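Local atomic coordinates of putative Ribokinase II (Escherichia coli O6, PDB entry 3IQ0), a protein that probably transfers a phosphate group from magnesium-bound ATP to ribose or a related sugar, as a ribokinase-like carbohydrate kinase of the pfkB family. Residues Phe7-Ile12 with Thr132-Met137; Pro40-Asp45 with Gly259-Gly264; Ile57-Asn62 with Ser84-Glu89; Gly116-Gln121 with Val147-Lys152. One frame throughout, in Å; residues are numbered along the deposited sequence.

Contact 1: Phe7-Ile12 with Thr132-Met137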
loop_
_atom_site.group_PDB
_atom_site.type_symbol
_atom_site.label_atom_id
_atom_site.label_comp_id
_atom_site.label_asym_id
_atom_site.label_seq_id
_atom_site.Cartn_x
_atom_site.Cartn_y
_atom_site.Cartn_z
ATOM N N PHE B 7 16.079 2.771 -22.934
ATOM C CA PHE B 7 15.004 2.152 -22.173
ATOM C C PHE B 7 15.475 1.732 -20.793
ATOM O O PHE B 7 16.670 1.547 -20.559
ATOM C CB PHE B 7 14.487 0.903 -22.896
ATOM C CG PHE B 7 13.260 1.135 -23.724
ATOM C CD1 PHE B 7 11.993 0.913 -23.187
ATOM C CD2 PHE B 7 13.365 1.567 -25.042
ATOM C CE1 PHE B 7 10.852 1.117 -23.958
ATOM C CE2 PHE B 7 12.231 1.773 -25.814
ATOM C CZ PHE B 7 10.973 1.547 -25.276
ATOM N N THR B 8 14.523 1.612 -19.875
ATOM C CA THR B 8 14.823 1.126 -18.544
ATOM C C THR B 8 13.655 0.237 -18.169
ATOM O O THR B 8 12.671 0.146 -18.899
ATOM C CB THR B 8 14.987 2.242 -17.491
ATOM O OG1 THR B 8 15.546 1.670 -16.303
ATOM C CG2 THR B 8 13.658 2.876 -17.145
ATOM N N ILE B 9 13.758 -0.412 -17.021
ATOM C CA ILE B 9 12.720 -1.321 -16.585
ATOM C C ILE B 9 12.703 -1.327 -15.068
ATOM O O ILE B 9 13.720 -1.064 -14.434
ATOM C CB ILE B 9 13.040 -2.738 -17.117
ATOM C CG1 ILE B 9 11.919 -3.719 -16.783
ATOM C CG2 ILE B 9 14.362 -3.215 -16.527
ATOM C CD1 ILE B 9 12.049 -5.027 -17.550
ATOM N N GLY B 10 11.553 -1.618 -14.474
ATOM C CA GLY B 10 11.529 -1.656 -13.026
ATOM C C GLY B 10 10.277 -1.161 -12.344
ATOM O O GLY B 10 9.186 -1.160 -12.913
ATOM N N GLU B 11 10.456 -0.720 -11.108
ATOM C CA GLU B 11 9.351 -0.255 -10.296
ATOM C C GLU B 11 8.979 1.206 -10.483
ATOM O O GLU B 11 9.839 2.076 -10.609
ATOM C CB GLU B 11 9.660 -0.507 -8.816
ATOM C CG GLU B 11 10.832 0.310 -8.251
ATOM C CD GLU B 11 12.205 -0.261 -8.588
ATOM O OE1 GLU B 11 12.290 -1.163 -9.447
ATOM O OE2 GLU B 11 13.201 0.203 -7.992
ATOM N N ILE B 12 7.675 1.450 -10.509
ATOM C CA ILE B 12 7.113 2.786 -10.609
ATOM C C ILE B 12 6.168 2.839 -9.413
ATOM O O ILE B 12 5.317 1.963 -9.249
ATOM C CB ILE B 12 6.296 2.982 -11.892
ATOM C CG1 ILE B 12 7.227 3.113 -13.096
ATOM C CG2 ILE B 12 5.424 4.217 -11.773
ATOM C CD1 ILE B 12 6.481 3.275 -14.402
ATOM N N THR B 132 18.864 0.877 -28.214
ATOM C CA THR B 132 20.305 0.702 -28.356
ATOM C C THR B 132 20.998 0.773 -26.995
ATOM O O THR B 132 22.175 0.434 -26.864
ATOM C CB THR B 132 20.898 1.806 -29.252
ATOM O OG1 THR B 132 20.609 3.085 -28.671
ATOM C CG2 THR B 132 20.301 1.749 -30.656
ATOM N N HIS B 133 20.267 1.253 -25.994
ATOM C CA HIS B 133 20.796 1.373 -24.646
ATOM C C HIS B 133 19.724 0.978 -23.647
ATOM O O HIS B 133 18.636 1.548 -23.630
ATOM C CB HIS B 133 21.258 2.805 -24.365
ATOM C CG HIS B 133 22.540 3.173 -25.048
ATOM N ND1 HIS B 133 22.671 3.206 -26.419
ATOM C CD2 HIS B 133 23.745 3.528 -24.544
ATOM C CE1 HIS B 133 23.904 3.569 -26.733
ATOM N NE2 HIS B 133 24.575 3.770 -25.613
ATOM N N PHE B 134 20.037 -0.013 -22.823
ATOM C CA PHE B 134 19.099 -0.491 -21.822
ATOM C C PHE B 134 19.745 -0.326 -20.461
ATOM O O PHE B 134 20.870 -0.786 -20.233
ATOM C CB PHE B 134 18.768 -1.964 -22.064
ATOM C CG PHE B 134 17.596 -2.457 -21.271
ATOM C CD1 PHE B 134 16.305 -2.070 -21.603
ATOM C CD2 PHE B 134 17.781 -3.317 -20.194
ATOM C CE1 PHE B 134 15.213 -2.532 -20.878
ATOM C CE2 PHE B 134 16.693 -3.787 -19.459
ATOM C CZ PHE B 134 15.408 -3.393 -19.802
ATOM N N HIS B 135 19.028 0.333 -19.559
ATOM C CA HIS B 135 19.542 0.580 -18.222
ATOM C C HIS B 135 18.814 -0.230 -17.159
ATOM O O HIS B 135 17.586 -0.283 -17.125
ATOM C CB HIS B 135 19.435 2.060 -17.888
ATOM C CG HIS B 135 19.959 2.398 -16.532
ATOM N ND1 HIS B 135 21.305 2.492 -16.260
ATOM C CD2 HIS B 135 19.320 2.597 -15.356
ATOM C CE1 HIS B 135 21.472 2.735 -14.972
ATOM N NE2 HIS B 135 20.285 2.804 -14.401
ATOM N N ILE B 136 19.592 -0.855 -16.283
ATOM C CA ILE B 136 19.037 -1.679 -15.220
ATOM C C ILE B 136 19.338 -1.124 -13.831
ATOM O O ILE B 136 20.466 -0.740 -13.541
ATOM C CB ILE B 136 19.591 -3.121 -15.303
ATOM C CG1 ILE B 136 19.096 -3.788 -16.586
ATOM C CG2 ILE B 136 19.133 -3.932 -14.103
ATOM C CD1 ILE B 136 19.822 -5.081 -16.907
HETATM N N MSE B 137 18.306 -1.073 -12.992
HETATM C CA MSE B 137 18.425 -0.613 -11.610
HETATM C C MSE B 137 18.428 -1.876 -10.743
HETATM O O MSE B 137 17.484 -2.663 -10.790
HETATM C CB MSE B 137 17.221 0.251 -11.216
HETATM C CG MSE B 137 17.206 1.638 -11.813
HETATM SE SE MSE B 137 18.661 2.675 -11.098
HETATM C CE MSE B 137 18.321 4.333 -12.040
HETATM O O HOH W 1 15.716 -2.021 -13.402
#
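Phe134 spreads its ring against Phe7 CB, the Thr8 backbone and the Ile9 side chain. Its CG is anti to the backbone N (chi1 -167°), beside the carbonyl carbon. Of the ring atoms, CD1 lies 3.7 Å from Phe7 CB, while CZ reaches Ile9 CG2 at 3.4 Å. Ile9 CG2 sits between its own backbone N and carbonyl carbon and meets the tip of the ring, whereas the Phe7 ring turns off from the pair, and CB alone makes the side-chain contact. On the other face of the sheet Thr8 answers His135. Its OG1, anti to the backbone N (chi1 -168°), donates to His135 O at 2.9 Å, arriving 45° out of the carbonyl plane. The same hydroxyl lies at the edge of the imidazole, 4.0 Å from His135 CD2, with the selenium of Met137 also near the ring plane; His135 ND1 is bonded to Ser165. Two backbone bonds of the parallel pairing fix the register: Phe7 N gives to His133 O (2.9 Å) and His135 N to Phe7 O (2.8 Å). Further on, a water accepts from Met137 N at 2.8 Å; its modelled place is too close to Ile9 O for that second bond to be trusted. These are neighbouring inner strands of the large, mainly parallel sheet of the ribokinase fold. Helix 144-159 covers Phe134 and Ile136 on one side; helix 39-49 covers Thr8 and Met137 on the other, where Phe43 stacks on His135. Strand 54-61 continues the sheet beyond Thr8 and Ile9.

Contact 2: Pro40-Asp45 with Gly259-Gly264. With ATP (adenosine-5'-triphosphate), chain G.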
loop_
_atom_site.group_PDB
_atom_site.type_symbol
_atom_site.label_atom_id
_atom_site.label_comp_id
_atom_site.label_asym_id
_atom_site.label_seq_id
_atom_site.Cartn_x
_atom_site.Cartn_y
_atom_site.Cartn_z
ATOM N N PRO B 40 13.838 3.569 -11.446
ATOM C CA PRO B 40 13.809 3.546 -12.913
ATOM C C PRO B 40 13.053 4.733 -13.510
ATOM O O PRO B 40 13.469 5.292 -14.527
ATOM C CB PRO B 40 13.122 2.216 -13.229
ATOM C CG PRO B 40 13.480 1.356 -12.046
ATOM C CD PRO B 40 13.301 2.312 -10.892
ATOM N N ALA B 41 11.944 5.112 -12.872
ATOM C CA ALA B 41 11.129 6.225 -13.352
ATOM C C ALA B 41 11.867 7.558 -13.256
ATOM O O ALA B 41 11.795 8.380 -14.167
ATOM C CB ALA B 41 9.816 6.294 -12.574
ATOM N N ILE B 42 12.564 7.778 -12.148
ATOM C CA ILE B 42 13.313 9.015 -11.977
ATOM C C ILE B 42 14.475 9.047 -12.976
ATOM O O ILE B 42 14.761 10.086 -13.576
ATOM C CB ILE B 42 13.842 9.146 -10.535
ATOM C CG1 ILE B 42 12.671 9.054 -9.553
ATOM C CG2 ILE B 42 14.561 10.476 -10.368
ATOM C CD1 ILE B 42 13.085 8.931 -8.112
ATOM N N PHE B 43 15.136 7.909 -13.155
ATOM C CA PHE B 43 16.242 7.813 -14.104
ATOM C C PHE B 43 15.752 8.223 -15.488
ATOM O O PHE B 43 16.318 9.111 -16.130
ATOM C CB PHE B 43 16.761 6.366 -14.184
ATOM C CG PHE B 43 17.737 6.120 -15.316
ATOM C CD1 PHE B 43 19.098 6.370 -15.152
ATOM C CD2 PHE B 43 17.293 5.632 -16.544
ATOM C CE1 PHE B 43 20.006 6.137 -16.189
ATOM C CE2 PHE B 43 18.189 5.394 -17.597
ATOM C CZ PHE B 43 19.546 5.647 -17.416
ATOM N N ILE B 44 14.692 7.565 -15.939
ATOM C CA ILE B 44 14.139 7.826 -17.260
ATOM C C ILE B 44 13.572 9.230 -17.413
ATOM O O ILE B 44 13.590 9.788 -18.507
ATOM C CB ILE B 44 13.059 6.774 -17.627
ATOM C CG1 ILE B 44 13.119 6.493 -19.124
ATOM C CG2 ILE B 44 11.674 7.251 -17.233
ATOM C CD1 ILE B 44 14.415 5.857 -19.552
ATOM N N ASP B 45 13.061 9.806 -16.329
ATOM C CA ASP B 45 12.524 11.163 -16.422
ATOM C C ASP B 45 13.688 12.129 -16.679
ATOM O O ASP B 45 13.551 13.103 -17.430
ATOM C CB ASP B 45 11.803 11.558 -15.138
ATOM C CG ASP B 45 10.959 12.807 -15.308
ATOM O OD1 ASP B 45 10.095 12.817 -16.205
ATOM O OD2 ASP B 45 11.152 13.770 -14.543
ATOM N N GLY B 259 21.296 9.777 -7.188
ATOM C CA GLY B 259 21.895 8.735 -7.998
ATOM C C GLY B 259 21.157 8.453 -9.290
ATOM O O GLY B 259 21.784 8.195 -10.320
ATOM N N ASP B 260 19.829 8.484 -9.241
ATOM C CA ASP B 260 19.016 8.233 -10.432
ATOM C C ASP B 260 19.217 9.354 -11.453
ATOM O O ASP B 260 19.328 9.104 -12.649
ATOM C CB ASP B 260 17.533 8.137 -10.058
ATOM C CG ASP B 260 17.273 7.156 -8.917
ATOM O OD1 ASP B 260 18.044 6.183 -8.777
ATOM O OD2 ASP B 260 16.282 7.349 -8.171
ATOM N N CYS B 261 19.256 10.592 -10.975
ATOM C CA CYS B 261 19.449 11.734 -11.856
ATOM C C CYS B 261 20.860 11.725 -12.409
ATOM O O CYS B 261 21.069 11.968 -13.599
ATOM C CB CYS B 261 19.175 13.036 -11.109
ATOM S SG CYS B 261 17.404 13.341 -10.862
ATOM N N PHE B 262 21.830 11.443 -11.546
ATOM C CA PHE B 262 23.218 11.366 -11.981
ATOM C C PHE B 262 23.270 10.351 -13.126
ATOM O O PHE B 262 23.901 10.591 -14.154
ATOM C CB PHE B 262 24.116 10.866 -10.837
ATOM C CG PHE B 262 25.552 10.643 -11.240
ATOM C CD1 PHE B 262 26.516 11.601 -10.978
ATOM C CD2 PHE B 262 25.929 9.489 -11.916
ATOM C CE1 PHE B 262 27.840 11.426 -11.382
ATOM C CE2 PHE B 262 27.252 9.297 -12.329
ATOM C CZ PHE B 262 28.208 10.272 -12.061
ATOM N N GLY B 263 22.600 9.217 -12.931
ATOM C CA GLY B 263 22.587 8.162 -13.932
ATOM C C GLY B 263 21.950 8.550 -15.253
ATOM O O GLY B 263 22.511 8.286 -16.322
ATOM N N GLY B 264 20.768 9.152 -15.190
ATOM C CA GLY B 264 20.096 9.566 -16.412
ATOM C C GLY B 264 20.944 10.578 -17.153
ATOM O O GLY B 264 21.099 10.503 -18.376
HETATM P PG ATP G . 21.079 5.977 -4.782
HETATM O O1G ATP G . 19.968 6.931 -4.434
HETATM O O2G ATP G . 20.986 4.693 -3.999
HETATM O O3G ATP G . 21.067 5.662 -6.277
HETATM P PB ATP G . 23.891 6.855 -5.026
HETATM O O1B ATP G . 24.925 6.591 -3.976
HETATM O O2B ATP G . 23.853 6.052 -6.279
HETATM O O3B ATP G . 22.425 6.754 -4.367
HETATM P PA ATP G . 24.687 9.544 -4.468
HETATM O O1A ATP G . 23.756 9.918 -3.335
HETATM O O2A ATP G . 26.079 9.120 -4.191
HETATM O O3A ATP G . 23.974 8.394 -5.376
HETATM O "O5'" ATP G . 24.805 10.519 -5.984
HETATM C "C5'" ATP G . 24.533 11.096 -7.179
HETATM C "C4'" ATP G . 25.727 11.943 -7.541
HETATM O "O4'" ATP G . 25.056 13.151 -7.161
HETATM C "C3'" ATP G . 26.994 12.043 -6.621
HETATM O "O3'" ATP G . 28.082 11.219 -7.003
HETATM C "C2'" ATP G . 27.260 13.485 -6.639
HETATM O "O2'" ATP G . 28.016 13.847 -7.802
HETATM C "C1'" ATP G . 25.904 14.120 -6.586
HETATM N N9 ATP G . 25.481 14.394 -5.153
HETATM C C8 ATP G . 24.736 13.608 -4.281
HETATM N N7 ATP G . 24.568 14.197 -3.086
HETATM C C5 ATP G . 25.183 15.377 -3.145
HETATM C C6 ATP G . 25.424 16.541 -2.226
HETATM N N6 ATP G . 24.914 16.506 -0.994
HETATM N N1 ATP G . 26.165 17.649 -2.691
HETATM C C2 ATP G . 26.716 17.728 -3.973
HETATM N N3 ATP G . 26.531 16.674 -4.871
HETATM C C4 ATP G . 25.804 15.515 -4.512
#
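Phe43 lays its ring obliquely against the glycine backbone of helix 259-264, and here the packing is tight. CG lies anti to the backbone N (chi1 170°). In the ring, CE1 comes within 3.2 Å of Gly263 C, and CD1 lies 3.2 Å from Gly264 N. Gly263 and Gly264 carry no side chain, which lets the short helix segments approach to 7.6 Å between axes at a crossing angle of -40°. Phe43 CA also rests 3.6 Å from Asp260 O, itself the acceptor for Gly264 N. Around Ile42 the fit is looser, although this side too is buried: CG2 stands 4.1 Å from Cys261 SG, and CD1 is 3.6 Å from Asp260 OD2. The far side of helix 259-264 turns to ATP, with Gly259 CA 3.4 Å from ATP O3A and Phe262 against the ribose. Asp260 closes the Gly-Ala-Gly-Asp signature of the pfkB family, the position that supplies the catalytic base in well-studied relatives. The contact thus sets an apolar wall of Ile42 along one carboxylate oxygen, while OD1 lies 4.0 Å from ATP O3G; the start of the helix near the phosphates would favour their negative charge.

Contact 3: Ile57-Asn62 with Ser84-Glu89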
loop_
_atom_site.group_PDB
_atom_site.type_symbol
_atom_site.label_atom_id
_atom_site.label_comp_id
_atom_site.label_asym_id
_atom_site.label_seq_id
_atom_site.Cartn_x
_atom_site.Cartn_y
_atom_site.Cartn_z
ATOM N N ILE B 57 9.595 0.151 -19.219
ATOM C CA ILE B 57 8.762 -1.044 -19.099
ATOM C C ILE B 57 8.486 -1.213 -17.617
ATOM O O ILE B 57 9.407 -1.439 -16.838
ATOM C CB ILE B 57 9.497 -2.304 -19.616
ATOM C CG1 ILE B 57 9.779 -2.170 -21.114
ATOM C CG2 ILE B 57 8.655 -3.540 -19.357
ATOM C CD1 ILE B 57 10.620 -3.296 -21.681
ATOM N N SER B 58 7.220 -1.100 -17.228
ATOM C CA SER B 58 6.855 -1.225 -15.821
ATOM C C SER B 58 5.394 -1.636 -15.669
ATOM O O SER B 58 4.704 -1.858 -16.659
ATOM C CB SER B 58 7.105 0.111 -15.111
ATOM O OG SER B 58 6.929 0.005 -13.708
ATOM N N CYS B 59 4.936 -1.738 -14.422
ATOM C CA CYS B 59 3.559 -2.120 -14.117
ATOM C C CYS B 59 2.977 -1.238 -13.027
ATOM O O CYS B 59 3.627 -0.998 -12.018
ATOM C CB CYS B 59 3.493 -3.571 -13.621
ATOM S SG CYS B 59 3.582 -4.841 -14.886
ATOM N N VAL B 60 1.760 -0.748 -13.233
ATOM C CA VAL B 60 1.080 0.056 -12.219
ATOM C C VAL B 60 -0.338 -0.491 -12.110
ATOM O O VAL B 60 -0.782 -1.248 -12.980
ATOM C CB VAL B 60 0.998 1.561 -12.590
ATOM C CG1 VAL B 60 2.393 2.142 -12.747
ATOM C CG2 VAL B 60 0.181 1.746 -13.853
ATOM N N GLY B 61 -1.038 -0.126 -11.043
ATOM C CA GLY B 61 -2.401 -0.587 -10.874
ATOM C C GLY B 61 -3.346 0.339 -11.616
ATOM O O GLY B 61 -2.921 1.358 -12.163
ATOM N N ASN B 62 -4.625 -0.013 -11.634
ATOM C CA ASN B 62 -5.636 0.793 -12.304
ATOM C C ASN B 62 -6.224 1.810 -11.326
ATOM O O ASN B 62 -7.425 1.810 -11.054
ATOM C CB ASN B 62 -6.736 -0.120 -12.855
ATOM C CG ASN B 62 -7.842 0.647 -13.541
ATOM O OD1 ASN B 62 -7.589 1.498 -14.391
ATOM N ND2 ASN B 62 -9.082 0.342 -13.180
ATOM N N SER B 84 2.316 -1.285 -18.320
ATOM C CA SER B 84 1.083 -2.065 -18.248
ATOM C C SER B 84 0.251 -1.680 -17.026
ATOM O O SER B 84 0.792 -1.314 -15.986
ATOM C CB SER B 84 1.409 -3.557 -18.172
ATOM O OG SER B 84 2.242 -3.949 -19.246
ATOM N N VAL B 85 -1.068 -1.771 -17.159
ATOM C CA VAL B 85 -1.972 -1.452 -16.060
ATOM C C VAL B 85 -2.586 -2.760 -15.550
ATOM O O VAL B 85 -3.217 -3.492 -16.306
ATOM C CB VAL B 85 -3.087 -0.484 -16.521
ATOM C CG1 VAL B 85 -3.970 -0.097 -15.341
ATOM C CG2 VAL B 85 -2.466 0.761 -17.136
ATOM N N LEU B 86 -2.383 -3.055 -14.268
ATOM C CA LEU B 86 -2.895 -4.281 -13.673
ATOM C C LEU B 86 -4.072 -4.018 -12.740
ATOM O O LEU B 86 -3.893 -3.545 -11.618
ATOM C CB LEU B 86 -1.775 -4.981 -12.905
ATOM C CG LEU B 86 -0.471 -5.207 -13.672
ATOM C CD1 LEU B 86 0.511 -5.947 -12.786
ATOM C CD2 LEU B 86 -0.736 -5.997 -14.943
ATOM N N PRO B 87 -5.296 -4.337 -13.192
ATOM C CA PRO B 87 -6.540 -4.151 -12.434
ATOM C C PRO B 87 -6.569 -4.799 -11.050
ATOM O O PRO B 87 -7.062 -4.204 -10.090
ATOM C CB PRO B 87 -7.597 -4.751 -13.360
ATOM C CG PRO B 87 -7.032 -4.483 -14.720
ATOM C CD PRO B 87 -5.586 -4.864 -14.536
ATOM N N LEU B 88 -6.037 -6.011 -10.947
ATOM C CA LEU B 88 -6.036 -6.732 -9.678
ATOM C C LEU B 88 -4.956 -6.308 -8.685
ATOM O O LEU B 88 -4.905 -6.818 -7.563
ATOM C CB LEU B 88 -5.911 -8.234 -9.937
ATOM C CG LEU B 88 -6.985 -8.854 -10.831
ATOM C CD1 LEU B 88 -6.691 -10.332 -11.012
ATOM C CD2 LEU B 88 -8.360 -8.643 -10.213
ATOM N N GLU B 89 -4.096 -5.378 -9.085
ATOM C CA GLU B 89 -3.021 -4.933 -8.208
ATOM C C GLU B 89 -3.120 -3.468 -7.808
ATOM O O GLU B 89 -3.871 -2.693 -8.398
ATOM C CB GLU B 89 -1.669 -5.181 -8.877
ATOM C CG GLU B 89 -1.347 -6.645 -9.102
ATOM C CD GLU B 89 -1.207 -7.412 -7.802
ATOM O OE1 GLU B 89 -0.430 -6.968 -6.924
ATOM O OE2 GLU B 89 -1.864 -8.465 -7.662
HETATM O O HOH W 2 -5.774 -1.859 -9.831
#
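The Asn62 side chain crosses Val85 obliquely; of its flat carboxamide only OD1 comes near Val85 CG1, at 4.1 Å. Asn62 CB makes the closer contact, 3.7 Å from Val85 CG1, which is anti to its own backbone N (chi1 -177°). Flat peptide groups make the firmer joins. Val60 N donates to Ser84 O at 3.0 Å, Leu86 N to Val60 O at 2.7 Å, and Ser84 N to Ser58 O at 3.0 Å. Strands 57-61 and 84-86 are thereby parallel neighbours, belonging to the two strands of a beta-alpha-beta crossover whose helix is 64-75, and 83-86 is the outermost strand of the large sheet within this chain. On one face Cys59 SG meets Leu86 CD1 at 3.9 Å, beside Ser84 CB; on the other Val60 and Val85 touch loosely through their CG2 methyls. Past the strands, the chain of 86-89 folds into a type I turn, of which Leu86 O and Glu89 O lie against Gly61 CA; the lack of a side chain there leaves room for Glu89 O. Glu89 also packs on Asn112 of the second subunit. A water takes the N-H of Asn62 at 2.8 Å and lies near Pro87 O and Glu89 O; it cannot donate to every carbonyl near it, so which bonds form is unsettled. Apolar contact and water-linked backbone thus share the end beside Asn62, while three direct backbone bonds hold the edge strand to its neighbour.

Contact 4: Gly116-Gln121 with Val147-Lys152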
loop_
_atom_site.group_PDB
_atom_site.type_symbol
_atom_site.label_atom_id
_atom_site.label_comp_id
_atom_site.label_asym_id
_atom_site.label_seq_id
_atom_site.Cartn_x
_atom_site.Cartn_y
_atom_site.Cartn_z
ATOM N N GLY B 116 6.046 -5.657 -8.201
ATOM C CA GLY B 116 6.512 -7.031 -8.216
ATOM C C GLY B 116 5.728 -7.980 -9.098
ATOM O O GLY B 116 5.901 -9.193 -8.995
ATOM N N LYS B 117 4.877 -7.436 -9.964
ATOM C CA LYS B 117 4.071 -8.248 -10.875
ATOM C C LYS B 117 4.666 -8.257 -12.283
ATOM O O LYS B 117 4.225 -9.009 -13.151
ATOM C CB LYS B 117 2.647 -7.707 -10.946
ATOM C CG LYS B 117 1.564 -8.760 -10.784
ATOM C CD LYS B 117 1.109 -8.884 -9.336
ATOM C CE LYS B 117 2.161 -9.514 -8.448
ATOM N NZ LYS B 117 2.311 -10.961 -8.719
ATOM N N LEU B 118 5.668 -7.414 -12.503
ATOM C CA LEU B 118 6.329 -7.331 -13.801
ATOM C C LEU B 118 6.859 -8.704 -14.199
ATOM O O LEU B 118 7.714 -9.265 -13.520
ATOM C CB LEU B 118 7.490 -6.335 -13.731
ATOM C CG LEU B 118 8.236 -5.982 -15.022
ATOM C CD1 LEU B 118 7.279 -5.340 -16.007
ATOM C CD2 LEU B 118 9.381 -5.028 -14.711
ATOM N N SER B 119 6.357 -9.249 -15.299
ATOM C CA SER B 119 6.809 -10.560 -15.744
ATOM C C SER B 119 7.491 -10.479 -17.102
ATOM O O SER B 119 7.223 -9.571 -17.888
ATOM C CB SER B 119 5.630 -11.537 -15.812
ATOM O OG SER B 119 4.652 -11.108 -16.743
ATOM N N ALA B 120 8.370 -11.439 -17.365
ATOM C CA ALA B 120 9.103 -11.500 -18.622
ATOM C C ALA B 120 8.172 -11.377 -19.822
ATOM O O ALA B 120 8.602 -11.004 -20.910
ATOM C CB ALA B 120 9.888 -12.802 -18.701
ATOM N N GLN B 121 6.896 -11.690 -19.632
ATOM C CA GLN B 121 5.955 -11.591 -20.736
ATOM C C GLN B 121 5.488 -10.153 -20.887
ATOM O O GLN B 121 5.215 -9.690 -21.993
ATOM C CB GLN B 121 4.756 -12.511 -20.514
ATOM C CG GLN B 121 4.014 -12.824 -21.801
ATOM C CD GLN B 121 4.947 -13.335 -22.889
ATOM O OE1 GLN B 121 5.641 -14.338 -22.707
ATOM N NE2 GLN B 121 4.970 -12.645 -24.024
ATOM N N VAL B 147 13.842 -10.644 -12.202
ATOM C CA VAL B 147 15.097 -11.009 -12.854
ATOM C C VAL B 147 14.818 -11.613 -14.226
ATOM O O VAL B 147 15.592 -11.419 -15.164
ATOM C CB VAL B 147 15.911 -12.023 -12.009
ATOM C CG1 VAL B 147 16.031 -11.535 -10.578
ATOM C CG2 VAL B 147 15.259 -13.387 -12.055
ATOM N N ASP B 148 13.712 -12.342 -14.339
ATOM C CA ASP B 148 13.342 -12.957 -15.606
ATOM C C ASP B 148 12.993 -11.891 -16.636
ATOM O O ASP B 148 13.477 -11.929 -17.768
ATOM C CB ASP B 148 12.156 -13.905 -15.408
ATOM C CG ASP B 148 12.566 -15.236 -14.801
ATOM O OD1 ASP B 148 13.728 -15.360 -14.359
ATOM O OD2 ASP B 148 11.721 -16.157 -14.765
ATOM N N ALA B 149 12.152 -10.941 -16.238
ATOM C CA ALA B 149 11.750 -9.858 -17.125
ATOM C C ALA B 149 12.997 -9.121 -17.601
ATOM O O ALA B 149 13.137 -8.817 -18.785
ATOM C CB ALA B 149 10.821 -8.895 -16.389
ATOM N N VAL B 150 13.906 -8.850 -16.671
ATOM C CA VAL B 150 15.142 -8.156 -16.998
ATOM C C VAL B 150 16.066 -8.994 -17.883
ATOM O O VAL B 150 16.659 -8.478 -18.827
ATOM C CB VAL B 150 15.891 -7.745 -15.716
ATOM C CG1 VAL B 150 17.251 -7.176 -16.065
ATOM C CG2 VAL B 150 15.075 -6.712 -14.958
ATOM N N LYS B 151 16.191 -10.283 -17.587
ATOM C CA LYS B 151 17.045 -11.152 -18.396
ATOM C C LYS B 151 16.567 -11.198 -19.849
ATOM O O LYS B 151 17.375 -11.141 -20.774
ATOM C CB LYS B 151 17.083 -12.569 -17.813
ATOM C CG LYS B 151 17.889 -12.682 -16.526
ATOM C CD LYS B 151 18.023 -14.126 -16.056
ATOM C CE LYS B 151 18.947 -14.219 -14.848
ATOM N NZ LYS B 151 19.161 -15.624 -14.376
ATOM N N LYS B 152 15.253 -11.291 -20.041
ATOM C CA LYS B 152 14.668 -11.340 -21.378
ATOM C C LYS B 152 14.960 -10.046 -22.137
ATOM O O LYS B 152 15.451 -10.073 -23.264
ATOM C CB LYS B 152 13.154 -11.545 -21.281
ATOM C CG LYS B 152 12.432 -11.537 -22.621
ATOM C CD LYS B 152 10.920 -11.655 -22.450
ATOM C CE LYS B 152 10.188 -11.394 -23.767
ATOM N NZ LYS B 152 8.697 -11.507 -23.664
#
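Lys152 reaches from helix 147-152 past Ala120 to the backbone of the loop. CB starts 4.3 Å from Ala120 CB. CG follows anti to the backbone N (chi1 177°), and from there the chain runs fully extended; CD passes Ala120 CB at 4.1 Å, and CE lies 3.3 Å from Ala120 O. The tip, NZ, donates to Ala120 O at 2.8 Å and stands 3.9 Å from Gln121 NE2. The model sets that oxygen too close to CD, so its exact place, and with it the detail of this bond, is doubtful. Nearer the helix the contact rests on small groups. Ala120 CA and Ala149 CA lie only 3.5 Å apart. Ala149 CB points at the loop and meets Ala120 N at 3.7 Å, with Leu118 CG beside it at 4.1 Å. Ala120 CB in turn rests against Asp148 O. Leu118 carries the packing inward to Ile9 and Ile57 of the sheet. The loop leading to strand 131-137 is thus laid on helix 144-159 by a seam of small side chains and backbone, while at its partly exposed outer edge the ammonium group probably finds a partner in the Ala120 carbonyl, though the detail is unsure.

Overall arrangement
Contacts 1 and 3 lie in one sheet, their centres 17 Å apart, and together take up four successive strands: 83-86, 54-61, 5-9 and 131-137. Contact 2 pairs helices 39-49 and 258-271 and touches contact 1, about 10 Å away between centres; contact 4 touches contact 1 too, with 12 Å between their centres, and its helix 144-159 packs on the other side of the sheet. Along the chain contact 3 is nested inside the loop of contact 1, contact 4 follows contact 3, and contact 2, spanning over 200 residues, encloses both. Contacts 1 and 2 interleave, tying the early chain to the late ATP-binding helix; contact 3, about 21 Å from contact 2 between centres, lies toward the second subunit.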